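Local coordinates for protein cyclohexadienyl dehydratase (Synthetic construct, PDB 5JOS) that probably converts prephenate and arogenate to phenylpyruvate and phenylalanine, respectively, by decarboxylating dehydration, on a scaffold of the periplasmic binding protein type, at residues D17-R22 with Q218-Y223; G43-F48 with V64-T69; D77-K82 with Q97-F102. All blocks are in the same frame, centred on the assembly; numbering follows the deposited sequence.

Contact 1 (D17-R22 with Q218-Y223); sequences DEIMER and QEFLNY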
loop_
_atom_site.group_PDB
_atom_site.type_symbol
_atom_site.label_atom_id
_atom_site.label_comp_id
_atom_site.label_asym_id
_atom_site.label_seq_id
_atom_site.Cartn_x
_atom_site.Cartn_y
_atom_site.Cartn_z
ATOM N N ASP A 17 -6.941 25.629 -7.657
ATOM C CA ASP A 17 -7.767 26.407 -8.571
ATOM C C ASP A 17 -7.660 26.028 -10.019
ATOM O O ASP A 17 -8.713 26.082 -10.700
ATOM C CB ASP A 17 -7.458 27.877 -8.493
ATOM C CG ASP A 17 -7.871 28.446 -7.209
ATOM O OD1 ASP A 17 -9.057 28.298 -6.856
ATOM O OD2 ASP A 17 -7.007 28.986 -6.514
ATOM N N GLU A 18 -6.422 25.730 -10.498
ATOM C CA GLU A 18 -6.192 25.421 -11.886
ATOM C C GLU A 18 -7.030 24.203 -12.206
ATOM O O GLU A 18 -7.615 24.075 -13.282
ATOM C CB GLU A 18 -4.677 25.099 -12.166
ATOM N N ILE A 19 -6.999 23.232 -11.297
ATOM C CA ILE A 19 -7.738 21.953 -11.475
ATOM C C ILE A 19 -9.222 22.263 -11.584
ATOM O O ILE A 19 -9.912 21.813 -12.529
ATOM C CB ILE A 19 -7.496 20.976 -10.296
ATOM C CG1 ILE A 19 -6.022 20.547 -10.250
ATOM C CG2 ILE A 19 -8.346 19.713 -10.431
ATOM C CD1 ILE A 19 -5.537 20.084 -8.886
ATOM N N MET A 20 -9.730 23.047 -10.634
ATOM C CA MET A 20 -11.166 23.360 -10.713
ATOM C C MET A 20 -11.513 24.160 -11.945
ATOM O O MET A 20 -12.494 23.837 -12.628
ATOM C CB MET A 20 -11.725 24.003 -9.436
ATOM C CG MET A 20 -12.217 22.854 -8.548
ATOM S SD MET A 20 -12.104 23.224 -6.832
ATOM C CE MET A 20 -11.869 21.603 -6.224
ATOM N N GLU A 21 -10.670 25.126 -12.307
ATOM C CA GLU A 21 -10.953 25.914 -13.501
ATOM C C GLU A 21 -10.863 25.070 -14.765
ATOM O O GLU A 21 -11.658 25.289 -15.643
ATOM C CB GLU A 21 -10.078 27.168 -13.574
ATOM C CG GLU A 21 -10.301 28.060 -12.362
ATOM C CD GLU A 21 -9.410 29.280 -12.346
ATOM O OE1 GLU A 21 -9.057 29.720 -13.449
ATOM O OE2 GLU A 21 -9.109 29.828 -11.255
ATOM N N ARG A 22 -9.943 24.108 -14.866
ATOM C CA ARG A 22 -9.831 23.285 -16.074
ATOM C C ARG A 22 -10.923 22.209 -16.140
ATOM O O ARG A 22 -11.223 21.711 -17.216
ATOM C CB ARG A 22 -8.450 22.592 -16.110
ATOM C CG ARG A 22 -8.204 21.634 -17.308
ATOM C CD ARG A 22 -6.790 21.000 -17.356
ATOM N NE ARG A 22 -6.495 20.172 -16.186
ATOM C CZ ARG A 22 -5.620 20.436 -15.194
ATOM N NH1 ARG A 22 -4.882 21.532 -15.205
ATOM N NH2 ARG A 22 -5.505 19.593 -14.149
ATOM N N GLN A 218 0.681 23.844 -0.829
ATOM C CA GLN A 218 0.101 23.213 0.405
ATOM C C GLN A 218 -1.433 23.104 0.311
ATOM O O GLN A 218 -2.018 22.325 1.050
ATOM C CB GLN A 218 0.532 23.842 1.739
ATOM C CG GLN A 218 1.914 23.431 2.254
ATOM C CD GLN A 218 2.509 22.097 1.742
ATOM O OE1 GLN A 218 2.976 21.947 0.564
ATOM N NE2 GLN A 218 2.580 21.133 2.653
ATOM N N GLU A 219 -2.062 23.872 -0.592
ATOM C CA GLU A 219 -3.475 23.918 -0.679
ATOM C C GLU A 219 -4.019 22.610 -1.210
ATOM O O GLU A 219 -4.812 21.970 -0.556
ATOM C CB GLU A 219 -3.893 25.075 -1.592
ATOM C CG GLU A 219 -5.308 25.517 -1.334
ATOM C CD GLU A 219 -5.667 26.833 -2.031
ATOM O OE1 GLU A 219 -5.566 27.898 -1.375
ATOM O OE2 GLU A 219 -6.020 26.762 -3.242
ATOM N N PHE A 220 -3.503 22.139 -2.340
ATOM C CA PHE A 220 -3.941 20.860 -2.852
ATOM C C PHE A 220 -3.567 19.745 -1.870
ATOM O O PHE A 220 -4.352 18.852 -1.558
ATOM C CB PHE A 220 -3.326 20.612 -4.207
ATOM C CG PHE A 220 -3.868 19.388 -4.953
ATOM C CD1 PHE A 220 -5.128 18.944 -4.785
ATOM C CD2 PHE A 220 -3.062 18.712 -5.818
ATOM C CE1 PHE A 220 -5.616 17.859 -5.485
ATOM C CE2 PHE A 220 -3.512 17.621 -6.515
ATOM C CZ PHE A 220 -4.809 17.197 -6.364
ATOM N N LEU A 221 -2.372 19.801 -1.340
ATOM C CA LEU A 221 -1.936 18.737 -0.471
ATOM C C LEU A 221 -2.866 18.685 0.778
ATOM O O LEU A 221 -3.244 17.623 1.237
ATOM C CB LEU A 221 -0.513 18.953 -0.030
ATOM C CG LEU A 221 -0.121 18.006 1.093
ATOM C CD1 LEU A 221 0.235 16.705 0.439
ATOM C CD2 LEU A 221 1.035 18.449 1.963
ATOM N N ASN A 222 -3.164 19.831 1.361
ATOM C CA ASN A 222 -4.105 19.864 2.509
ATOM C C ASN A 222 -5.498 19.325 2.152
ATOM O O ASN A 222 -6.130 18.689 2.990
ATOM C CB ASN A 222 -4.281 21.273 2.995
ATOM C CG ASN A 222 -3.061 21.763 3.762
ATOM O OD1 ASN A 222 -2.152 21.042 4.062
ATOM N ND2 ASN A 222 -3.055 22.987 4.039
ATOM N N TYR A 223 -5.986 19.686 0.962
ATOM C CA TYR A 223 -7.239 19.122 0.505
ATOM C C TYR A 223 -7.132 17.618 0.499
ATOM O O TYR A 223 -7.973 16.932 0.992
ATOM C CB TYR A 223 -7.572 19.555 -0.931
ATOM C CG TYR A 223 -8.990 19.185 -1.398
ATOM C CD1 TYR A 223 -9.305 17.891 -1.811
ATOM C CD2 TYR A 223 -10.016 20.150 -1.465
ATOM C CE1 TYR A 223 -10.612 17.564 -2.202
ATOM C CE2 TYR A 223 -11.313 19.808 -1.866
ATOM C CZ TYR A 223 -11.595 18.508 -2.243
ATOM O OH TYR A 223 -12.863 18.137 -2.676
#

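Contact 2 (G43-F48 with V64-T69); sequences GQYTGF and VEFVPT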
loop_
_atom_site.group_PDB
_atom_site.type_symbol
_atom_site.label_atom_id
_atom_site.label_comp_id
_atom_site.label_asym_id
_atom_site.label_seq_id
_atom_site.Cartn_x
_atom_site.Cartn_y
_atom_site.Cartn_z
ATOM N N GLY A 43 -7.918 -3.200 -21.653
ATOM C CA GLY A 43 -6.812 -2.259 -21.613
ATOM C C GLY A 43 -7.285 -0.909 -21.099
ATOM O O GLY A 43 -6.687 0.120 -21.396
ATOM N N GLN A 44 -8.378 -0.893 -20.339
ATOM C CA GLN A 44 -8.734 0.282 -19.526
ATOM C C GLN A 44 -8.038 0.166 -18.164
ATOM O O GLN A 44 -7.797 -0.946 -17.679
ATOM C CB GLN A 44 -10.216 0.249 -19.202
ATOM C CG GLN A 44 -11.159 0.369 -20.387
ATOM C CD GLN A 44 -10.733 1.490 -21.306
ATOM O OE1 GLN A 44 -10.284 1.244 -22.425
ATOM N NE2 GLN A 44 -10.820 2.730 -20.819
ATOM N N TYR A 45 -7.908 1.286 -17.465
ATOM C CA TYR A 45 -7.263 1.294 -16.174
ATOM C C TYR A 45 -8.134 0.679 -15.102
ATOM O O TYR A 45 -9.321 0.931 -15.026
ATOM C CB TYR A 45 -6.910 2.704 -15.733
ATOM C CG TYR A 45 -5.736 3.248 -16.451
ATOM C CD1 TYR A 45 -4.457 2.815 -16.143
ATOM C CD2 TYR A 45 -5.884 4.180 -17.478
ATOM C CE1 TYR A 45 -3.346 3.297 -16.831
ATOM C CE2 TYR A 45 -4.768 4.709 -18.131
ATOM C CZ TYR A 45 -3.492 4.257 -17.792
ATOM O OH TYR A 45 -2.371 4.788 -18.434
ATOM N N THR A 46 -7.523 -0.140 -14.268
ATOM C CA THR A 46 -8.220 -0.776 -13.178
ATOM C C THR A 46 -7.273 -0.883 -11.978
ATOM O O THR A 46 -6.038 -0.882 -12.141
ATOM C CB THR A 46 -8.829 -2.111 -13.626
ATOM O OG1 THR A 46 -9.577 -2.665 -12.562
ATOM C CG2 THR A 46 -7.803 -3.185 -14.018
ATOM N N GLY A 47 -7.870 -0.920 -10.787
ATOM C CA GLY A 47 -7.128 -1.147 -9.576
ATOM C C GLY A 47 -7.573 -0.295 -8.407
ATOM O O GLY A 47 -8.367 0.643 -8.546
ATOM N N PHE A 48 -6.971 -0.599 -7.266
ATOM C CA PHE A 48 -7.185 0.131 -6.028
ATOM C C PHE A 48 -7.087 1.658 -6.162
ATOM O O PHE A 48 -7.997 2.381 -5.751
ATOM C CB PHE A 48 -6.146 -0.414 -5.023
ATOM C CG PHE A 48 -6.240 0.106 -3.596
ATOM C CD1 PHE A 48 -5.792 1.370 -3.266
ATOM C CD2 PHE A 48 -6.575 -0.734 -2.578
ATOM C CE1 PHE A 48 -5.793 1.808 -1.951
ATOM C CE2 PHE A 48 -6.605 -0.300 -1.247
ATOM C CZ PHE A 48 -6.222 0.975 -0.942
ATOM N N VAL A 64 -11.790 12.880 -14.068
ATOM C CA VAL A 64 -10.466 12.286 -13.910
ATOM C C VAL A 64 -9.809 12.088 -15.279
ATOM O O VAL A 64 -10.437 11.692 -16.215
ATOM C CB VAL A 64 -10.534 10.982 -13.076
ATOM C CG1 VAL A 64 -11.203 9.866 -13.838
ATOM C CG2 VAL A 64 -9.180 10.559 -12.667
ATOM N N GLU A 65 -8.564 12.458 -15.442
ATOM C CA GLU A 65 -7.856 12.081 -16.667
ATOM C C GLU A 65 -6.585 11.345 -16.246
ATOM O O GLU A 65 -5.766 11.889 -15.507
ATOM C CB GLU A 65 -7.460 13.318 -17.444
ATOM C CG GLU A 65 -6.622 13.031 -18.662
ATOM C CD GLU A 65 -6.034 14.289 -19.286
ATOM O OE1 GLU A 65 -6.573 15.410 -19.137
ATOM O OE2 GLU A 65 -5.014 14.140 -19.962
ATOM N N PHE A 66 -6.459 10.104 -16.663
ATOM C CA PHE A 66 -5.297 9.313 -16.365
ATOM C C PHE A 66 -4.136 9.623 -17.312
ATOM O O PHE A 66 -4.273 9.545 -18.501
ATOM C CB PHE A 66 -5.687 7.850 -16.413
ATOM C CG PHE A 66 -6.526 7.456 -15.248
ATOM C CD1 PHE A 66 -6.005 7.496 -13.961
ATOM C CD2 PHE A 66 -7.867 7.164 -15.406
ATOM C CE1 PHE A 66 -6.802 7.215 -12.870
ATOM C CE2 PHE A 66 -8.666 6.822 -14.312
ATOM C CZ PHE A 66 -8.129 6.868 -13.047
ATOM N N VAL A 67 -2.980 9.985 -16.785
ATOM C CA VAL A 67 -1.843 10.312 -17.655
ATOM C C VAL A 67 -0.815 9.201 -17.478
ATOM O O VAL A 67 -0.319 9.049 -16.379
ATOM C CB VAL A 67 -1.322 11.670 -17.286
ATOM C CG1 VAL A 67 -0.047 12.047 -18.105
ATOM C CG2 VAL A 67 -2.402 12.709 -17.536
ATOM N N PRO A 68 -0.547 8.382 -18.543
ATOM C CA PRO A 68 0.440 7.319 -18.498
ATOM C C PRO A 68 1.799 7.902 -18.041
ATOM O O PRO A 68 2.181 8.967 -18.485
ATOM C CB PRO A 68 0.547 6.830 -19.936
ATOM C CG PRO A 68 -0.663 7.368 -20.674
ATOM C CD PRO A 68 -1.236 8.481 -19.848
ATOM N N THR A 69 2.446 7.261 -17.078
ATOM C CA THR A 69 3.823 7.552 -16.763
ATOM C C THR A 69 4.484 6.174 -16.509
ATOM O O THR A 69 3.798 5.122 -16.543
ATOM C CB THR A 69 3.920 8.547 -15.572
ATOM O OG1 THR A 69 5.260 9.024 -15.372
ATOM C CG2 THR A 69 3.507 7.917 -14.349
#

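Contact 3 (D77-K82 with Q97-F102); sequences DLQADK and QKKADF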
loop_
_atom_site.group_PDB
_atom_site.type_symbol
_atom_site.label_atom_id
_atom_site.label_comp_id
_atom_site.label_asym_id
_atom_site.label_seq_id
_atom_site.Cartn_x
_atom_site.Cartn_y
_atom_site.Cartn_z
ATOM N N ASP A 77 8.362 13.546 -14.940
ATOM C CA ASP A 77 7.006 13.892 -15.368
ATOM C C ASP A 77 6.290 14.731 -14.326
ATOM O O ASP A 77 5.686 15.771 -14.614
ATOM C CB ASP A 77 6.153 12.663 -15.656
ATOM C CG ASP A 77 6.579 11.974 -16.907
ATOM O OD1 ASP A 77 7.430 12.531 -17.625
ATOM O OD2 ASP A 77 6.160 10.834 -17.131
ATOM N N LEU A 78 6.392 14.310 -13.080
ATOM C CA LEU A 78 5.754 15.082 -12.029
ATOM C C LEU A 78 6.338 16.495 -11.987
ATOM O O LEU A 78 5.613 17.471 -11.898
ATOM C CB LEU A 78 5.952 14.413 -10.678
ATOM C CG LEU A 78 5.317 15.171 -9.489
ATOM C CD1 LEU A 78 3.823 15.220 -9.675
ATOM C CD2 LEU A 78 5.599 14.574 -8.135
ATOM N N GLN A 79 7.662 16.629 -12.047
ATOM C CA GLN A 79 8.231 17.966 -11.955
ATOM C C GLN A 79 7.937 18.877 -13.148
ATOM O O GLN A 79 8.004 20.097 -13.001
ATOM C CB GLN A 79 9.723 17.892 -11.803
ATOM C CG GLN A 79 10.110 17.562 -10.389
ATOM C CD GLN A 79 11.576 17.231 -10.319
ATOM O OE1 GLN A 79 11.941 16.064 -10.369
ATOM N NE2 GLN A 79 12.425 18.252 -10.285
ATOM N N ALA A 80 7.738 18.269 -14.320
ATOM C CA ALA A 80 7.424 18.933 -15.535
ATOM C C ALA A 80 5.901 19.103 -15.690
ATOM O O ALA A 80 5.429 19.453 -16.753
ATOM C CB ALA A 80 7.967 18.166 -16.712
ATOM N N ASP A 81 5.157 18.936 -14.621
ATOM C CA ASP A 81 3.740 19.268 -14.592
ATOM C C ASP A 81 2.892 18.488 -15.692
ATOM O O ASP A 81 1.934 19.039 -16.288
ATOM C CB ASP A 81 3.616 20.820 -14.701
ATOM C CG ASP A 81 2.227 21.317 -14.453
ATOM O OD1 ASP A 81 1.424 20.690 -13.698
ATOM O OD2 ASP A 81 1.915 22.325 -15.081
ATOM N N LYS A 82 3.246 17.228 -15.943
ATOM C CA LYS A 82 2.461 16.301 -16.787
ATOM C C LYS A 82 1.145 15.897 -16.156
ATOM O O LYS A 82 0.276 15.399 -16.816
ATOM C CB LYS A 82 3.263 15.021 -17.057
ATOM C CG LYS A 82 4.011 14.943 -18.370
ATOM C CD LYS A 82 4.879 16.164 -18.523
ATOM C CE LYS A 82 5.046 16.577 -19.985
ATOM N NZ LYS A 82 5.764 15.534 -20.764
ATOM N N GLN A 97 10.747 11.798 -1.824
ATOM C CA GLN A 97 10.407 12.982 -1.049
ATOM C C GLN A 97 11.267 14.162 -1.301
ATOM O O GLN A 97 10.871 15.291 -0.982
ATOM C CB GLN A 97 10.604 12.728 0.408
ATOM C CG GLN A 97 9.549 11.751 0.882
ATOM C CD GLN A 97 9.939 11.221 2.256
ATOM O OE1 GLN A 97 10.968 10.501 2.405
ATOM N NE2 GLN A 97 9.099 11.493 3.253
ATOM N N LYS A 98 12.472 13.942 -1.800
ATOM C CA LYS A 98 13.319 15.059 -2.130
ATOM C C LYS A 98 12.759 15.925 -3.231
ATOM O O LYS A 98 13.068 17.097 -3.322
ATOM C CB LYS A 98 14.703 14.565 -2.563
ATOM C CG LYS A 98 15.590 14.328 -1.360
ATOM C CD LYS A 98 16.841 13.543 -1.708
ATOM C CE LYS A 98 17.687 14.243 -2.752
ATOM N NZ LYS A 98 19.096 13.733 -2.709
ATOM N N LYS A 99 11.977 15.355 -4.099
ATOM C CA LYS A 99 11.566 16.062 -5.275
ATOM C C LYS A 99 10.075 16.179 -5.330
ATOM O O LYS A 99 9.601 16.660 -6.345
ATOM C CB LYS A 99 12.011 15.301 -6.532
ATOM C CG LYS A 99 13.520 14.954 -6.593
ATOM C CD LYS A 99 13.664 13.495 -7.042
ATOM C CE LYS A 99 15.075 12.920 -6.932
ATOM N NZ LYS A 99 15.909 13.549 -7.982
ATOM N N ALA A 100 9.348 15.709 -4.308
ATOM C CA ALA A 100 7.862 15.693 -4.344
ATOM C C ALA A 100 7.301 15.741 -2.945
ATOM O O ALA A 100 8.011 15.485 -1.987
ATOM C CB ALA A 100 7.355 14.463 -5.036
ATOM N N ASP A 101 6.067 16.176 -2.803
ATOM C CA ASP A 101 5.405 16.113 -1.526
ATOM C C ASP A 101 4.500 14.827 -1.563
ATOM O O ASP A 101 3.899 14.478 -2.570
ATOM C CB ASP A 101 4.474 17.318 -1.333
ATOM C CG ASP A 101 5.165 18.624 -0.885
ATOM O OD1 ASP A 101 6.216 18.540 -0.209
ATOM O OD2 ASP A 101 4.605 19.737 -1.213
ATOM N N PHE A 102 4.344 14.174 -0.439
ATOM C CA PHE A 102 3.423 13.056 -0.305
ATOM C C PHE A 102 2.258 13.403 0.630
ATOM O O PHE A 102 2.468 14.042 1.646
ATOM C CB PHE A 102 4.198 11.881 0.259
ATOM C CG PHE A 102 4.954 11.105 -0.775
ATOM C CD1 PHE A 102 4.354 10.078 -1.436
ATOM C CD2 PHE A 102 6.268 11.352 -1.003
ATOM C CE1 PHE A 102 5.026 9.296 -2.329
ATOM C CE2 PHE A 102 6.971 10.591 -1.938
ATOM C CZ PHE A 102 6.356 9.565 -2.589
#

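Contact 1 (D17-R22 with Q218-Y223)
Asp17 and Ile19 on helix 15-22 face Glu219 and Phe220 in the first turn of helix 218-233, and the closest pair of CA atoms, those of Asp17 and Phe220, is 8.8 Å apart. This helix-to-helix packing sets an N-terminal helix against a late one of the periplasmic binding protein fold, 196 residues further on. Both segments are regular helix, held by their own i to i+4 bonds, and at this spacing side chains alone bridge the gap.

The apolar half is a CH-pi contact. CD1 of Ile19 sits over the middle of one face of the Phe220 ring, 3.9 Å from its centroid and only 10° off the normal; the closest ring atom is CZ, also 3.9 Å from CD1. Phe220 gets there with CG anti to its own N (chi1 -171°), while Ile19 turns CG1 away from its carbonyl carbon and meets the ring nearly at a right angle. Arg15 and Leu16 of the same N-terminal helix touch the Phe220 side chain too, as does Met213 on strand 205-213. With an alanine here, the Ile19 methyl would probably lose the ring beneath it and a gap would open between the two helices and that strand.

The outer half is polar. Asp17 and Glu219, both acids, approach with their carboxylate planes 90° apart and no bond between them. Like charges this close would be expected to repel, but both carboxylates turn to one hydroxyl just before helix 15-22: Ser14 OG is hydrogen-bonded to OD2 of Asp17 and to OE2 of Glu219, and those two carboxylate oxygens stand 4.1 Å apart.

Contact 2 (G43-F48 with V64-T69)
Tyr45 and Phe66 make the aromatic part of this contact. Their ring centroids lie 5.3 Å apart with the planes inclined at 42°, an oblique pair, and the two side chains run antiparallel past one another. In both, CG is turned away from the carbonyl carbon (chi1 -75° and -72°), which lets each side chain reach across from its own strand.

The van der Waals contacts are tightest at the root of Phe66: CE2 of Tyr45 comes to 3.7 Å from CB of Phe66. Further out, the phenol oxygen of Tyr45 rests against the proline ring, with OH 3.8 Å from CG of Pro68. From within its own strand, Val64 puts CG2 over one face of the Phe66 ring, displaced toward the rim and 3.9 Å above the plane.

Polar and cation-pi partners lie elsewhere. Arg39 makes a cation-pi contact with Tyr45, Thr46 pairs with Tyr38 in the small hairpin, and Glu65 and Val67 pair with strand 24-29; no hydrogen bond links the two segments.

Ile50 of helix 48-60 touches the side chains of both Tyr45 and Phe66, and Gly47 is the N-cap of that helix. Strand 24-29, helix 48-60 and parallel strand 63-68 form a beta-alpha-beta crossover, here with a hairpin inserted before the helix, as in lobes of the periplasmic binding protein fold.

Contact 3 (D77-K82 with Q97-F102)
The amide of Gln79 is the flat group that reaches across, and the amide end of this side chain lies near CB of Lys99. Further along the second segment the Phe102 ring has the backbone N of Gln97 at its edge, in the ring plane, a neighbour from within the same segment. The nearest CA atoms across the contact, of Gln79 and Lys99, are 7.7 Å apart.

Two side-chain pairs carry the contact. The buried one is Leu78 with Ala100: CD2 of Leu78 touches CB of Ala100 at 3.6 Å, methyl to methyl. Leu78 holds its CG anti to N (chi1 179°), and chi2 of 63° then presents CD2 to the alanine. The other pair runs along the surface, where Gln79, extended beyond CG, crosses Lys99 obliquely. CG of Gln79 also passes 4.2 Å from the carbonyl O of Lys99. The lysine lends only its base here, for its chain bends and carries the ammonium group away. No hydrogen bond joins the segments.

Just past these residues the helix ends in a Schellman motif. Lys82 N bonds to Asp77 O at 3.1 Å, Asp81 N bonds to Leu78 O at 3.1 Å, and Asp81 takes the positive phi of 58° at C-prime. Its carboxylate, through OD1, forms a salt bridge with Arg26 of strand 24-29.

Met212 of strand 205-213 touches both Leu78 and Ala100, and Met75, one turn earlier in helix 74-79, also meets Ala100. The contact thus wedges the end of helix 74-79 against the turn leading into strand 101-102, which pairs antiparallel with strand 205-213.

In the fold
Contacts 1 and 3 are partly buried, each with an apolar pair inside and polar or charged side chains toward the outside; contact 2 is a surface patch in which an aromatic pair does most of the work. None has a hydrogen bond across its segments. Contact 1 packs helix on helix, contact 2 a hairpin strand near a sheet-edge strand, contact 3 a helix end on a turn. Contacts 1 and 3 meet where CD1 of Leu221 comes 3.7 Å from O of Phe102, and both lean on strand 205-213. Contacts 2 and 3 follow one another in the chain, joined by a probable hydrogen bond of 2.7 Å between Thr69 OG1 and Asp77 OD2.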